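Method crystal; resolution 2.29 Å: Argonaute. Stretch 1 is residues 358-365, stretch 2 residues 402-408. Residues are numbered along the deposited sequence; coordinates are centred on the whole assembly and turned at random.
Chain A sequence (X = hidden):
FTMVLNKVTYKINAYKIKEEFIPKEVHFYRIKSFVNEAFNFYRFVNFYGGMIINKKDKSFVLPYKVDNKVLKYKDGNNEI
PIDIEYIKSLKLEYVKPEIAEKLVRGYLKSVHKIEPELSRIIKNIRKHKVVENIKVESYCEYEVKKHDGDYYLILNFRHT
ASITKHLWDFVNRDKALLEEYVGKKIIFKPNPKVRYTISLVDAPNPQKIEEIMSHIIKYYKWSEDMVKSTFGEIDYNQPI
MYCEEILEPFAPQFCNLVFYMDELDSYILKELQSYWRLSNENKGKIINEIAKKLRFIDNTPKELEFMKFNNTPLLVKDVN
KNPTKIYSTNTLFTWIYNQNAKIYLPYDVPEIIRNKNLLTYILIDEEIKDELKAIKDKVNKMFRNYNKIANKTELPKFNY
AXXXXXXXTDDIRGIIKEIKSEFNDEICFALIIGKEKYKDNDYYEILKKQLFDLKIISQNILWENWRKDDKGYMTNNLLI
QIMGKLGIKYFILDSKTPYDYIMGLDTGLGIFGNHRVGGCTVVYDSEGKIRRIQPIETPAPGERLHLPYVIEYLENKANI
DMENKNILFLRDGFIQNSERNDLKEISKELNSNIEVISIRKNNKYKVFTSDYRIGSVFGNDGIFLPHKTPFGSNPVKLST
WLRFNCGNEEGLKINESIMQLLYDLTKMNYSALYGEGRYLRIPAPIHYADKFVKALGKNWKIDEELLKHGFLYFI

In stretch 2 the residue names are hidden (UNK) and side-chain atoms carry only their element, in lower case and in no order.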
# COMPACT_ATOMS: atom_id res chain seq x y z
N LEU A 358 8.11 4.04 31.97
CA LEU A 358 7.79 5.03 30.95
C LEU A 358 6.78 6.05 31.46
O LEU A 358 5.70 5.67 31.92
CB LEU A 358 7.29 4.37 29.65
CG LEU A 358 8.26 3.46 28.87
CD1 LEU A 358 7.52 2.69 27.78
CD2 LEU A 358 9.41 4.25 28.27
N LEU A 359 7.15 7.34 31.39
CA LEU A 359 6.32 8.49 31.77
C LEU A 359 5.14 8.50 30.79
O LEU A 359 5.29 8.86 29.63
CB LEU A 359 7.15 9.77 31.63
CG LEU A 359 7.30 10.67 32.83
CD1 LEU A 359 8.56 10.33 33.63
CD2 LEU A 359 7.35 12.12 32.39
N THR A 360 3.98 8.00 31.25
CA THR A 360 2.78 7.89 30.41
C THR A 360 1.81 9.04 30.64
O THR A 360 1.70 9.56 31.75
CB THR A 360 2.16 6.48 30.57
OG1 THR A 360 3.19 5.51 30.44
CG2 THR A 360 1.06 6.19 29.56
N TYR A 361 1.10 9.44 29.58
CA TYR A 361 0.08 10.48 29.60
C TYR A 361 -1.26 9.86 29.21
O TYR A 361 -1.29 8.97 28.37
CB TYR A 361 0.45 11.59 28.59
CG TYR A 361 1.54 12.51 29.06
CD1 TYR A 361 2.89 12.19 28.87
CD2 TYR A 361 1.25 13.72 29.68
CE1 TYR A 361 3.90 13.04 29.31
CE2 TYR A 361 2.25 14.59 30.10
CZ TYR A 361 3.58 14.24 29.91
OH TYR A 361 4.58 15.10 30.33
N ILE A 362 -2.37 10.30 29.84
CA ILE A 362 -3.71 9.82 29.48
C ILE A 362 -4.51 11.01 28.95
O ILE A 362 -4.94 11.86 29.73
CB ILE A 362 -4.46 8.96 30.55
CG1 ILE A 362 -3.56 7.90 31.25
CG2 ILE A 362 -5.73 8.32 29.95
CD1 ILE A 362 -2.89 6.76 30.35
N LEU A 363 -4.65 11.07 27.63
CA LEU A 363 -5.32 12.15 26.92
C LEU A 363 -6.77 11.81 26.58
O LEU A 363 -7.03 10.94 25.74
CB LEU A 363 -4.50 12.57 25.68
CG LEU A 363 -3.07 13.07 25.98
CD1 LEU A 363 -2.20 12.98 24.78
CD2 LEU A 363 -3.07 14.49 26.53
N ILE A 364 -7.72 12.46 27.28
CA ILE A 364 -9.17 12.25 27.13
C ILE A 364 -9.78 13.43 26.37
O ILE A 364 -9.56 14.58 26.75
CB ILE A 364 -9.89 12.02 28.50
CG1 ILE A 364 -9.08 11.16 29.49
CG2 ILE A 364 -11.30 11.45 28.30
CD1 ILE A 364 -8.38 11.94 30.57
N ASP A 365 -10.56 13.13 25.31
CA ASP A 365 -11.25 14.13 24.49
C ASP A 365 -12.30 14.84 25.36
O ASP A 365 -13.04 14.15 26.07
CB ASP A 365 -11.91 13.46 23.27
CG ASP A 365 -12.39 14.41 22.20
OD1 ASP A 365 -13.46 15.02 22.39
OD2 ASP A 365 -11.73 14.50 21.15
N UNK A 402 -0.78 11.49 37.73
CA UNK A 402 -1.03 12.93 37.56
C UNK A 402 -0.93 13.47 36.13
O UNK A 402 -1.12 14.68 35.92
c UNK A 402 -0.21 13.76 38.56
o UNK A 402 0.48 12.64 40.55
n UNK A 402 -1.56 13.56 40.53
c UNK A 402 -0.39 13.30 39.98
N UNK A 403 -0.67 12.59 35.15
CA UNK A 403 -0.56 12.95 33.73
C UNK A 403 -1.84 12.67 32.93
O UNK A 403 -1.78 12.30 31.75
n UNK A 403 5.61 11.59 35.78
c UNK A 403 1.99 13.01 33.52
c UNK A 403 3.20 12.23 33.07
c UNK A 403 0.70 12.33 33.10
c UNK A 403 4.60 11.40 34.94
n UNK A 403 3.91 10.27 34.99
n UNK A 403 4.30 12.33 34.04
N UNK A 404 -3.00 12.87 33.59
CA UNK A 404 -4.35 12.76 33.02
C UNK A 404 -4.69 14.17 32.56
O UNK A 404 -4.71 15.10 33.37
c UNK A 404 -5.56 8.62 34.76
c UNK A 404 -7.08 9.62 33.16
c UNK A 404 -7.63 8.37 32.97
c UNK A 404 -6.02 9.77 34.08
n UNK A 404 -4.54 9.03 35.59
c UNK A 404 -5.23 10.88 34.51
c UNK A 404 -6.12 7.35 34.57
c UNK A 404 -5.37 12.30 34.08
c UNK A 404 -7.15 7.25 33.66
c UNK A 404 -4.37 10.39 35.45
N UNK A 405 -4.91 14.35 31.25
CA UNK A 405 -5.18 15.65 30.66
C UNK A 405 -6.33 15.60 29.65
O UNK A 405 -6.47 14.62 28.91
c UNK A 405 -2.83 16.71 30.89
c UNK A 405 -0.73 18.16 30.81
c UNK A 405 -3.92 16.19 29.96
n UNK A 405 -0.11 17.71 32.09
c UNK A 405 -1.56 17.09 30.13
N UNK A 406 -7.12 16.69 29.59
CA UNK A 406 -8.20 16.84 28.62
C UNK A 406 -7.72 17.64 27.42
O UNK A 406 -6.85 18.50 27.56
c UNK A 406 -10.41 16.91 31.48
c UNK A 406 -11.05 15.63 29.57
c UNK A 406 -11.96 15.08 31.73
c UNK A 406 -11.87 14.83 30.37
c UNK A 406 -9.42 17.54 29.24
c UNK A 406 -11.24 16.13 32.29
o UNK A 406 -12.78 14.31 32.52
c UNK A 406 -10.28 16.65 30.12
N UNK A 407 -8.29 17.36 26.23
CA UNK A 407 -7.96 18.06 24.99
C UNK A 407 -9.18 18.22 24.08
O UNK A 407 -10.17 17.48 24.21
c UNK A 407 -7.59 16.07 22.19
c UNK A 407 -7.18 16.05 23.52
c UNK A 407 -7.46 13.64 23.52
c UNK A 407 -7.12 14.83 24.18
c UNK A 407 -6.81 17.33 24.24
c UNK A 407 -7.89 13.68 22.20
c UNK A 407 -7.95 14.89 21.54
N UNK A 408 -9.09 19.16 23.12
CA UNK A 408 -10.12 19.41 22.11
C UNK A 408 -9.49 19.23 20.71
O UNK A 408 -8.33 19.62 20.52
c UNK A 408 -10.68 20.82 22.26
o UNK A 408 -11.63 21.12 21.25

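Position 402 carries four side-chain atoms: a carbon, then a second carbon bearing one oxygen and one nitrogen. It touches nothing on stretch 1. Such a planar amide on a single carbon is Asn402, whose polar group suits an exposed turn with positive phi.

Position 403 has three carbons in a row, a nitrogen, and a carbon carrying two more nitrogens. A chain carbon lies over the Tyr361 ring, and Leu359 covers one face of the planar end group. That group is a guanidinium, hence Arg403. Its long aliphatic part is useful here: CD is 3.8 Å from the Tyr361 ring centroid in a CH-pi contact, and NE reaches 3.5 Å from Leu359 CD2.

At position 404, one carbon leads to fused five- and six-membered rings of eight carbons and one nitrogen, with Ile362 over a face and Ile364 at the edge. This can only be Trp404. Ile362 CB is 4.0 Å from the six-membered ring's centroid, and Ile364 CD1 is 3.7 Å from CE3. A broad flat ring can serve both isoleucines at once.

Position 405 shows four carbons in a row ending in nitrogen, the first packing on Leu363 and the nitrogen near the Tyr361 ring edge: Lys405. Its CB lies 3.9 Å from Leu363 CD2, and the flexible methylenes let NZ come 4.4 Å from Tyr361 CE2.

Position 406 has one carbon and a six-carbon ring bearing an oxygen; the ring packs on Ile364. It is Tyr406. CE1 lies 3.9 Å from Ile364 CB, and the hydroxyl suits an exposed position.

Position 407 has the same carbon framework without the oxygen, its ring face under Asp365 and its rim near Leu363: Phe407, purely apolar and buried. Asp365 CA is 4.1 Å from the ring centroid, and CD1 packs 3.8 Å from Leu363 CB.

Position 408 has one carbon and one oxygen, and packs against nothing on stretch 1: Ser408. Its CA-to-CB bond points away from stretch 1; a small hydroxyl suits this loop position, where OG bonds to a residue flanking one of the stretches.

The contact is a parallel pairing of strands. Ile362 N donates to Arg403 O (2.8 Å) and Lys405 N to Ile362 O (2.9 Å); Ile364 N then donates to Lys405 O (3.0 Å) and Phe407 N to Ile364 O (3.1 Å). Each of Ile362 and Ile364 thus bonds through both N and O to the two residues flanking its partner. Alternation places Ile362, Ile364, Trp404 and Tyr406 on one face, and Leu363, Asp365, Lys405 and Phe407 on the other, so side-chain packing reinforces the backbone ladder on both sides.

Stretch 2 (402-408) NRWKYFS
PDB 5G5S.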